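Local coordinates for F5/8 type C domain protein (Bacteroides ovatus, PDB 4ZRX), which is a putative alpha-L-fucosidase, probably releasing alpha-linked L-fucose from glycans by hydrolysis with a TIM-barrel catalytic domain that is joined to an F5/8 type C domain, at residues K97-F102 and G142-P147; V92-K97 and D125-L130. All blocks are in the same frame, centred on the assembly; numbering follows the deposited sequence.

Contact 1 of 2, residues K97-F102 and G142-P147. With EDO (1,2-ethanediol), chain D.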
ATOM      1  N   LYS A  97      -2.714  20.956  -3.280  1.00 16.61           N
ATOM      2  CA  LYS A  97      -3.410  21.545  -2.170  1.00 17.00           C
ATOM      3  C   LYS A  97      -3.972  20.411  -1.336  1.00 17.14           C
ATOM      4  O   LYS A  97      -4.716  19.579  -1.830  1.00 17.45           O
ATOM      5  CB  LYS A  97      -4.583  22.427  -2.615  1.00 18.09           C
ATOM      6  CG  LYS A  97      -5.202  23.223  -1.443  1.00 18.39           C
ATOM      7  CD  LYS A  97      -6.479  23.952  -1.893  1.00 19.43           C
ATOM      8  CE  LYS A  97      -7.658  23.078  -1.955  1.00 19.82           C
ATOM      9  NZ  LYS A  97      -8.886  23.777  -2.366  1.00 21.17           N
ATOM     10  N   HIS A  98      -3.545  20.352  -0.064  1.00 16.59           N
ATOM     11  CA  HIS A  98      -4.066  19.380   0.884  1.00 16.44           C
ATOM     12  C   HIS A  98      -5.196  20.027   1.711  1.00 17.55           C
ATOM     13  O   HIS A  98      -5.686  21.067   1.341  1.00 17.19           O
ATOM     14  CB  HIS A  98      -2.919  18.758   1.709  1.00 16.31           C
ATOM     15  CG  HIS A  98      -3.227  17.393   2.211  1.00 17.02           C
ATOM     16  ND1 HIS A  98      -3.752  17.157   3.456  1.00 17.99           N
ATOM     17  CD2 HIS A  98      -3.124  16.181   1.616  1.00 17.38           C
ATOM     18  CE1 HIS A  98      -3.961  15.865   3.613  1.00 17.91           C
ATOM     19  NE2 HIS A  98      -3.618  15.247   2.498  1.00 17.67           N
ATOM     20  N   HIS A  99      -5.697  19.324   2.734  1.00 18.23           N
ATOM     21  CA  HIS A  99      -6.943  19.755   3.442  1.00 20.21           C
ATOM     22  C   HIS A  99      -6.814  21.115   4.086  1.00 20.53           C
ATOM     23  O   HIS A  99      -7.795  21.865   4.196  1.00 20.91           O
ATOM     24  CB  HIS A  99      -7.356  18.763   4.517  1.00 20.58           C
ATOM     25  CG  HIS A  99      -7.463  17.343   4.030  1.00 21.10           C
ATOM     26  ND1 HIS A  99      -7.953  17.015   2.784  1.00 21.52           N
ATOM     27  CD2 HIS A  99      -7.189  16.172   4.650  1.00 21.66           C
ATOM     28  CE1 HIS A  99      -7.942  15.696   2.645  1.00 22.24           C
ATOM     29  NE2 HIS A  99      -7.502  15.162   3.771  1.00 22.19           N
ATOM     30  N   ASP A 100      -5.590  21.430   4.456  1.00 19.82           N
ATOM     31  CA  ASP A 100      -5.229  22.743   5.039  1.00 21.21           C
ATOM     32  C   ASP A 100      -5.432  23.912   4.095  1.00 20.79           C
ATOM     33  O   ASP A 100      -5.536  25.061   4.538  1.00 22.38           O
ATOM     34  CB  ASP A 100      -3.782  22.689   5.523  1.00 21.29           C
ATOM     35  CG  ASP A 100      -2.830  22.384   4.435  1.00 22.11           C
ATOM     36  OD1 ASP A 100      -2.438  23.372   3.802  1.00 24.29           O
ATOM     37  OD2 ASP A 100      -2.511  21.195   4.201  1.00 21.51           O
ATOM     38  N   GLY A 101      -5.490  23.661   2.791  1.00 20.11           N
ATOM     39  CA  GLY A 101      -5.842  24.699   1.840  1.00 20.51           C
ATOM     40  C   GLY A 101      -4.707  25.523   1.292  1.00 20.88           C
ATOM     41  O   GLY A 101      -4.936  26.415   0.443  1.00 21.05           O
ATOM     42  N   PHE A 102      -3.489  25.224   1.756  1.00 19.57           N
ATOM     43  CA  PHE A 102      -2.291  25.890   1.278  1.00 20.18           C
ATOM     44  C   PHE A 102      -1.884  25.450  -0.135  1.00 19.80           C
ATOM     45  O   PHE A 102      -1.624  24.291  -0.360  1.00 19.55           O
ATOM     46  CB  PHE A 102      -1.132  25.676   2.254  1.00 19.90           C
ATOM     47  CG  PHE A 102       0.112  26.401   1.837  1.00 20.28           C
ATOM     48  CD1 PHE A 102       0.249  27.783   2.069  1.00 20.50           C
ATOM     49  CD2 PHE A 102       1.147  25.728   1.231  1.00 20.41           C
ATOM     50  CE1 PHE A 102       1.417  28.441   1.673  1.00 20.61           C
ATOM     51  CE2 PHE A 102       2.277  26.406   0.836  1.00 20.84           C
ATOM     52  CZ  PHE A 102       2.408  27.739   1.066  1.00 20.93           C
ATOM     53  N   GLY A 142       0.374  13.947 -12.382  1.00 17.38           N
ATOM     54  CA  GLY A 142      -0.960  14.012 -11.860  1.00 17.19           C
ATOM     55  C   GLY A 142      -1.047  14.995 -10.704  1.00 17.81           C
ATOM     56  O   GLY A 142      -0.040  15.354 -10.114  1.00 16.58           O
ATOM     57  N   VAL A 143      -2.262  15.451 -10.404  1.00 17.69           N
ATOM     58  CA  VAL A 143      -2.513  16.379  -9.329  1.00 18.18           C
ATOM     59  C   VAL A 143      -3.577  15.926  -8.339  1.00 17.34           C
ATOM     60  O   VAL A 143      -4.611  15.426  -8.722  1.00 17.84           O
ATOM     61  CB  VAL A 143      -2.829  17.811  -9.815  1.00 20.78           C
ATOM     62  CG1 VAL A 143      -1.635  18.356 -10.600  1.00 22.38           C
ATOM     63  CG2 VAL A 143      -4.057  17.804 -10.642  1.00 21.15           C
ATOM     64  N   TYR A 144      -3.309  16.211  -7.071  1.00 16.44           N
ATOM     65  CA  TYR A 144      -4.206  16.027  -5.926  1.00 16.44           C
ATOM     66  C   TYR A 144      -4.629  17.442  -5.545  1.00 17.73           C
ATOM     67  O   TYR A 144      -3.789  18.289  -5.269  1.00 18.15           O
ATOM     68  CB  TYR A 144      -3.462  15.347  -4.796  1.00 16.34           C
ATOM     69  CG  TYR A 144      -4.156  15.226  -3.468  1.00 15.59           C
ATOM     70  CD1 TYR A 144      -4.373  16.303  -2.659  1.00 15.38           C
ATOM     71  CD2 TYR A 144      -4.459  13.974  -2.951  1.00 16.36           C
ATOM     72  CE1 TYR A 144      -4.980  16.173  -1.451  1.00 15.93           C
ATOM     73  CE2 TYR A 144      -5.011  13.822  -1.711  1.00 16.44           C
ATOM     74  CZ  TYR A 144      -5.287  14.947  -0.940  1.00 16.88           C
ATOM     75  OH  TYR A 144      -5.884  14.917   0.279  1.00 17.83           O
ATOM     76  N   LEU A 145      -5.937  17.682  -5.579  1.00 17.35           N
ATOM     77  CA  LEU A 145      -6.481  18.990  -5.230  1.00 17.94           C
ATOM     78  C   LEU A 145      -7.588  18.733  -4.221  1.00 18.08           C
ATOM     79  O   LEU A 145      -8.677  18.289  -4.584  1.00 18.83           O
ATOM     80  CB  LEU A 145      -6.983  19.726  -6.475  1.00 18.84           C
ATOM     81  CG  LEU A 145      -7.619  21.086  -6.208  1.00 20.01           C
ATOM     82  CD1 LEU A 145      -6.573  22.130  -5.852  1.00 20.80           C
ATOM     83  CD2 LEU A 145      -8.448  21.551  -7.391  1.00 20.85           C
ATOM     84  N   SER A 146      -7.320  19.017  -2.940  1.00 18.15           N
ATOM     85  CA  SER A 146      -8.273  18.611  -1.873  1.00 18.30           C
ATOM     86  C   SER A 146      -9.641  19.288  -1.981  1.00 19.52           C
ATOM     87  O   SER A 146      -9.707  20.546  -1.936  1.00 20.05           O
ATOM     88  CB  SER A 146      -7.676  18.846  -0.508  1.00 18.86           C
ATOM     89  OG  SER A 146      -8.566  18.522   0.514  1.00 18.82           O
ATOM     90  N   PRO A 147     -10.713  18.500  -2.137  1.00 20.11           N
ATOM     91  CA  PRO A 147     -12.068  19.116  -2.078  1.00 21.47           C
ATOM     92  C   PRO A 147     -12.287  19.818  -0.738  1.00 22.17           C
ATOM     93  O   PRO A 147     -12.675  20.981  -0.739  1.00 22.16           O
ATOM     94  CB  PRO A 147     -12.999  17.914  -2.296  1.00 21.32           C
ATOM     95  CG  PRO A 147     -12.150  16.959  -3.079  1.00 20.48           C
ATOM     96  CD  PRO A 147     -10.791  17.077  -2.538  1.00 19.12           C
TER
HETATM   97  C1  EDO D 703      -4.288  11.446   0.944  1.00 26.04           C
HETATM   98  O1  EDO D 703      -3.715  12.388   1.850  1.00 23.30           O
HETATM   99  C2  EDO D 703      -4.228  10.078   1.596  1.00 27.91           C
HETATM  100  O2  EDO D 703      -4.854  10.146   2.887  1.00 30.19           O
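His99 and Ser146 meet through two complementary torsions: His99 turns its ring back beside its own backbone N (chi1 -52°), while Ser146 holds OG anti to its backbone N (chi1 178°). His99 ND1 thereby donates to Ser146 OG at 2.8 Å, with the hydroxyl almost in the imidazole plane. This bond helps set the rotation of the ring, on which Trp60 and Trp148 also pack, and Ser146 OG has a second partner in the carbonyl of Trp148. The backbones pair in parallel, Lys97 opposite Leu145, with Ser146 N giving a bond to Lys97 O at 2.9 Å, whereas the bond from Lys97 N to Tyr144 O is weak at 3.5 Å. Lys97 O also lies at the edge of the Tyr144 ring. The His98 ring runs nearly parallel to that ring (planes 3° apart), but offset enough to leave little overlap. Tyr144 OH sits beside the pair of imidazoles, 3.2 Å from His99 CE1, and is hydrogen-bonded to Asp185. Lys97 and Leu145 lie on one face of the sheet; the lysine chain passes Leu145 CD1, bends at chi3, and ends in a salt bridge with Asp149. His98 NE2 shares a 2.9 Å hydrogen bond with O1 of an ethanediol, probably from the crystallisation liquor, which His49 and Glu230 also bind. Polar side chains gathered at the C-terminal ends of parallel strands are characteristic of a TIM-barrel active-site pocket, here probably the fucose site.

Contact 2 of 2, residues V92-K97 and D125-L130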
ATOM      1  N   VAL A  92       3.993  10.699 -11.354  1.00 16.97           N
ATOM      2  CA  VAL A  92       4.108  11.359 -10.066  1.00 17.37           C
ATOM      3  C   VAL A  92       2.875  12.185  -9.815  1.00 17.64           C
ATOM      4  O   VAL A  92       2.328  12.877 -10.727  1.00 19.64           O
ATOM      5  CB  VAL A  92       5.379  12.205  -9.968  1.00 19.49           C
ATOM      6  CG1 VAL A  92       6.613  11.350 -10.195  1.00 20.44           C
ATOM      7  CG2 VAL A  92       5.437  13.280 -10.964  1.00 20.83           C
ATOM      8  N   LEU A  93       2.360  12.101  -8.588  1.00 16.57           N
ATOM      9  CA  LEU A  93       1.115  12.740  -8.247  1.00 17.73           C
ATOM     10  C   LEU A  93       1.316  13.641  -7.056  1.00 16.67           C
ATOM     11  O   LEU A  93       1.548  13.176  -5.952  1.00 15.70           O
ATOM     12  CB  LEU A  93       0.050  11.655  -7.959  1.00 19.81           C
ATOM     13  CG  LEU A  93      -1.294  12.046  -7.345  1.00 24.35           C
ATOM     14  CD1 LEU A  93      -2.029  12.960  -8.068  1.00 24.88           C
ATOM     15  CD2 LEU A  93      -2.187  10.754  -7.189  1.00 26.14           C
ATOM     16  N   LEU A  94       1.213  14.944  -7.277  1.00 16.29           N
ATOM     17  CA  LEU A  94       1.568  15.939  -6.237  1.00 16.23           C
ATOM     18  C   LEU A  94       0.350  16.460  -5.507  1.00 16.35           C
ATOM     19  O   LEU A  94      -0.658  16.821  -6.128  1.00 16.44           O
ATOM     20  CB  LEU A  94       2.302  17.126  -6.903  1.00 17.25           C
ATOM     21  CG  LEU A  94       2.683  18.265  -6.027  1.00 17.47           C
ATOM     22  CD1 LEU A  94       3.825  17.867  -5.127  1.00 17.73           C
ATOM     23  CD2 LEU A  94       3.124  19.413  -6.857  1.00 19.02           C
ATOM     24  N   THR A  95       0.437  16.599  -4.187  1.00 15.76           N
ATOM     25  CA  THR A  95      -0.536  17.302  -3.380  1.00 15.85           C
ATOM     26  C   THR A  95      -0.398  18.827  -3.590  1.00 15.54           C
ATOM     27  O   THR A  95       0.195  19.552  -2.776  1.00 17.11           O
ATOM     28  CB  THR A  95      -0.421  16.995  -1.890  1.00 16.12           C
ATOM     29  OG1 THR A  95       0.907  17.270  -1.417  1.00 15.84           O
ATOM     30  CG2 THR A  95      -0.706  15.476  -1.638  1.00 16.82           C
ATOM     31  N   ALA A  96      -1.004  19.313  -4.659  1.00 15.46           N
ATOM     32  CA  ALA A  96      -0.954  20.726  -4.985  1.00 16.16           C
ATOM     33  C   ALA A  96      -1.671  21.550  -3.885  1.00 16.11           C
ATOM     34  O   ALA A  96      -1.319  22.708  -3.619  1.00 17.12           O
ATOM     35  CB  ALA A  96      -1.613  20.947  -6.346  1.00 16.64           C
ATOM     36  N   LYS A  97      -2.714  20.956  -3.280  1.00 16.61           N
ATOM     37  CA  LYS A  97      -3.410  21.545  -2.170  1.00 17.00           C
ATOM     38  C   LYS A  97      -3.972  20.411  -1.336  1.00 17.14           C
ATOM     39  O   LYS A  97      -4.716  19.579  -1.830  1.00 17.45           O
ATOM     40  CB  LYS A  97      -4.583  22.427  -2.615  1.00 18.09           C
ATOM     41  CG  LYS A  97      -5.202  23.223  -1.443  1.00 18.39           C
ATOM     42  CD  LYS A  97      -6.479  23.952  -1.893  1.00 19.43           C
ATOM     43  CE  LYS A  97      -7.658  23.078  -1.955  1.00 19.82           C
ATOM     44  NZ  LYS A  97      -8.886  23.777  -2.366  1.00 21.17           N
ATOM     45  N   ASP A 125       6.874  28.353  -7.522  1.00 21.79           N
ATOM     46  CA  ASP A 125       5.746  27.571  -7.927  1.00 20.69           C
ATOM     47  C   ASP A 125       6.217  26.096  -7.953  1.00 19.60           C
ATOM     48  O   ASP A 125       6.984  25.694  -8.815  1.00 19.45           O
ATOM     49  CB  ASP A 125       5.316  28.028  -9.322  1.00 21.06           C
ATOM     50  CG  ASP A 125       4.101  27.273  -9.838  1.00 21.01           C
ATOM     51  OD1 ASP A 125       3.827  26.142  -9.324  1.00 20.19           O
ATOM     52  OD2 ASP A 125       3.483  27.794 -10.803  1.00 21.37           O
ATOM     53  N   VAL A 126       5.805  25.339  -6.944  1.00 19.32           N
ATOM     54  CA  VAL A 126       6.284  23.945  -6.796  1.00 18.51           C
ATOM     55  C   VAL A 126       5.751  23.117  -7.941  1.00 17.91           C
ATOM     56  O   VAL A 126       6.426  22.225  -8.436  1.00 18.02           O
ATOM     57  CB  VAL A 126       5.859  23.335  -5.492  1.00 18.47           C
ATOM     58  CG1 VAL A 126       6.361  21.916  -5.361  1.00 17.89           C
ATOM     59  CG2 VAL A 126       6.407  24.194  -4.309  1.00 19.37           C
ATOM     60  N   VAL A 127       4.510  23.396  -8.308  1.00 17.85           N
ATOM     61  CA  VAL A 127       3.858  22.638  -9.372  1.00 18.15           C
ATOM     62  C   VAL A 127       4.630  22.834 -10.675  1.00 18.73           C
ATOM     63  O   VAL A 127       4.884  21.884 -11.410  1.00 18.26           O
ATOM     64  CB  VAL A 127       2.375  23.027  -9.503  1.00 18.38           C
ATOM     65  CG1 VAL A 127       1.643  22.195 -10.541  1.00 18.75           C
ATOM     66  CG2 VAL A 127       1.616  22.923  -8.160  1.00 18.07           C
ATOM     67  N   LYS A 128       5.039  24.068 -10.950  1.00 19.28           N
ATOM     68  CA  LYS A 128       5.833  24.366 -12.097  1.00 20.89           C
ATOM     69  C   LYS A 128       7.171  23.648 -12.077  1.00 20.22           C
ATOM     70  O   LYS A 128       7.577  23.088 -13.098  1.00 20.22           O
ATOM     71  CB  LYS A 128       6.045  25.886 -12.201  1.00 23.81           C
ATOM     72  CG  LYS A 128       6.832  26.299 -13.485  1.00 27.60           C
ATOM     73  CD  LYS A 128       6.939  27.834 -13.616  1.00 31.83           C
ATOM     74  CE  LYS A 128       7.688  28.424 -12.468  1.00 37.08           C
ATOM     75  NZ  LYS A 128       8.887  27.643 -11.931  1.00 39.68           N
ATOM     76  N   GLU A 129       7.884  23.666 -10.951  1.00 19.76           N
ATOM     77  CA  GLU A 129       9.162  23.003 -10.882  1.00 20.21           C
ATOM     78  C   GLU A 129       9.007  21.483 -11.111  1.00 19.65           C
ATOM     79  O   GLU A 129       9.844  20.884 -11.795  1.00 19.11           O
ATOM     80  CB  GLU A 129       9.846  23.252  -9.552  1.00 21.62           C
ATOM     81  CG  GLU A 129      10.127  24.732  -9.348  1.00 24.29           C
ATOM     82  CD  GLU A 129      11.259  25.079  -8.406  1.00 28.26           C
ATOM     83  OE1 GLU A 129      12.153  24.251  -8.204  1.00 29.60           O
ATOM     84  OE2 GLU A 129      11.298  26.272  -7.940  1.00 31.54           O
ATOM     85  N   LEU A 130       7.949  20.900 -10.548  1.00 19.14           N
ATOM     86  CA  LEU A 130       7.696  19.477 -10.758  1.00 18.49           C
ATOM     87  C   LEU A 130       7.403  19.214 -12.238  1.00 19.03           C
ATOM     88  O   LEU A 130       7.920  18.245 -12.833  1.00 19.04           O
ATOM     89  CB  LEU A 130       6.530  18.967  -9.902  1.00 18.02           C
ATOM     90  CG  LEU A 130       6.244  17.474 -10.084  1.00 17.77           C
ATOM     91  CD1 LEU A 130       7.432  16.633  -9.779  1.00 18.16           C
ATOM     92  CD2 LEU A 130       5.073  17.121  -9.165  1.00 18.49           C
TER
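Strand-to-helix packing joins Leu94 to Val127 and Leu130 in the barrel domain, where helix 126-137 lies against the outer face of strand 91-97. The two short segments run almost antiparallel, at 170°, with their axes 10.2 Å apart at closest approach. No hydrogen bond crosses between them, and the interface consists of aliphatic side chains alone. Leu94 is central: its side chain leaves the strand toward the helix, and with CG anti to the backbone N (chi1 177°) CD2 comes to Val127 and Leu130. Leu130 comes the other way alongside it, laying CD2 against Leu94 CB at 3.6 Å. The other methyl of Leu130, CD1, reaches back along the strand to Val92 CG2 at 4.1 Å. Val127 serves the other end, its CG2 touching both Leu94 CD2 (4.0 Å) and the methyl of Ala96, while Val126 makes a looser approach to Leu94 CD2 through CG1. Leu48, Phe141 and Trp80 close around Leu130 from the neighbouring strands 44-48 and 140-145 and from helix 77-86, so the leucine is buried. At the start of the helix, Asp125 is the N-cap: its OD1 accepts from Lys128 N at 2.9 Å, met from well above the carboxylate plane, and its OD2 bonds to Tyr176. An apolar seam between a strand and the antiparallel helix after it is what a beta-alpha unit looks like, here one of those that build the TIM barrel.

Contacts 1 and 2 lie about 10 Å apart, centre to centre, within the alpha-L-fucosidase domain, and share Lys97. Along the chain their segments alternate: 92-97 runs directly into 97-102, then come 125-130 and 142-147. Strand 91-97, helix 126-137 and strand 140-145 thus make a beta-alpha-beta crossover, with the two parallel strands adjacent in the barrel sheet. The strands are tied where the contacts touch, by probable hydrogen bonds from Gly142 N to Val92 O (2.8 Å) and Tyr144 N to Leu94 O (2.9 Å). Contact 2 seats the helix outside the barrel, while contact 1 lies at the C-terminal strand ends, where the probable fucose pocket opens.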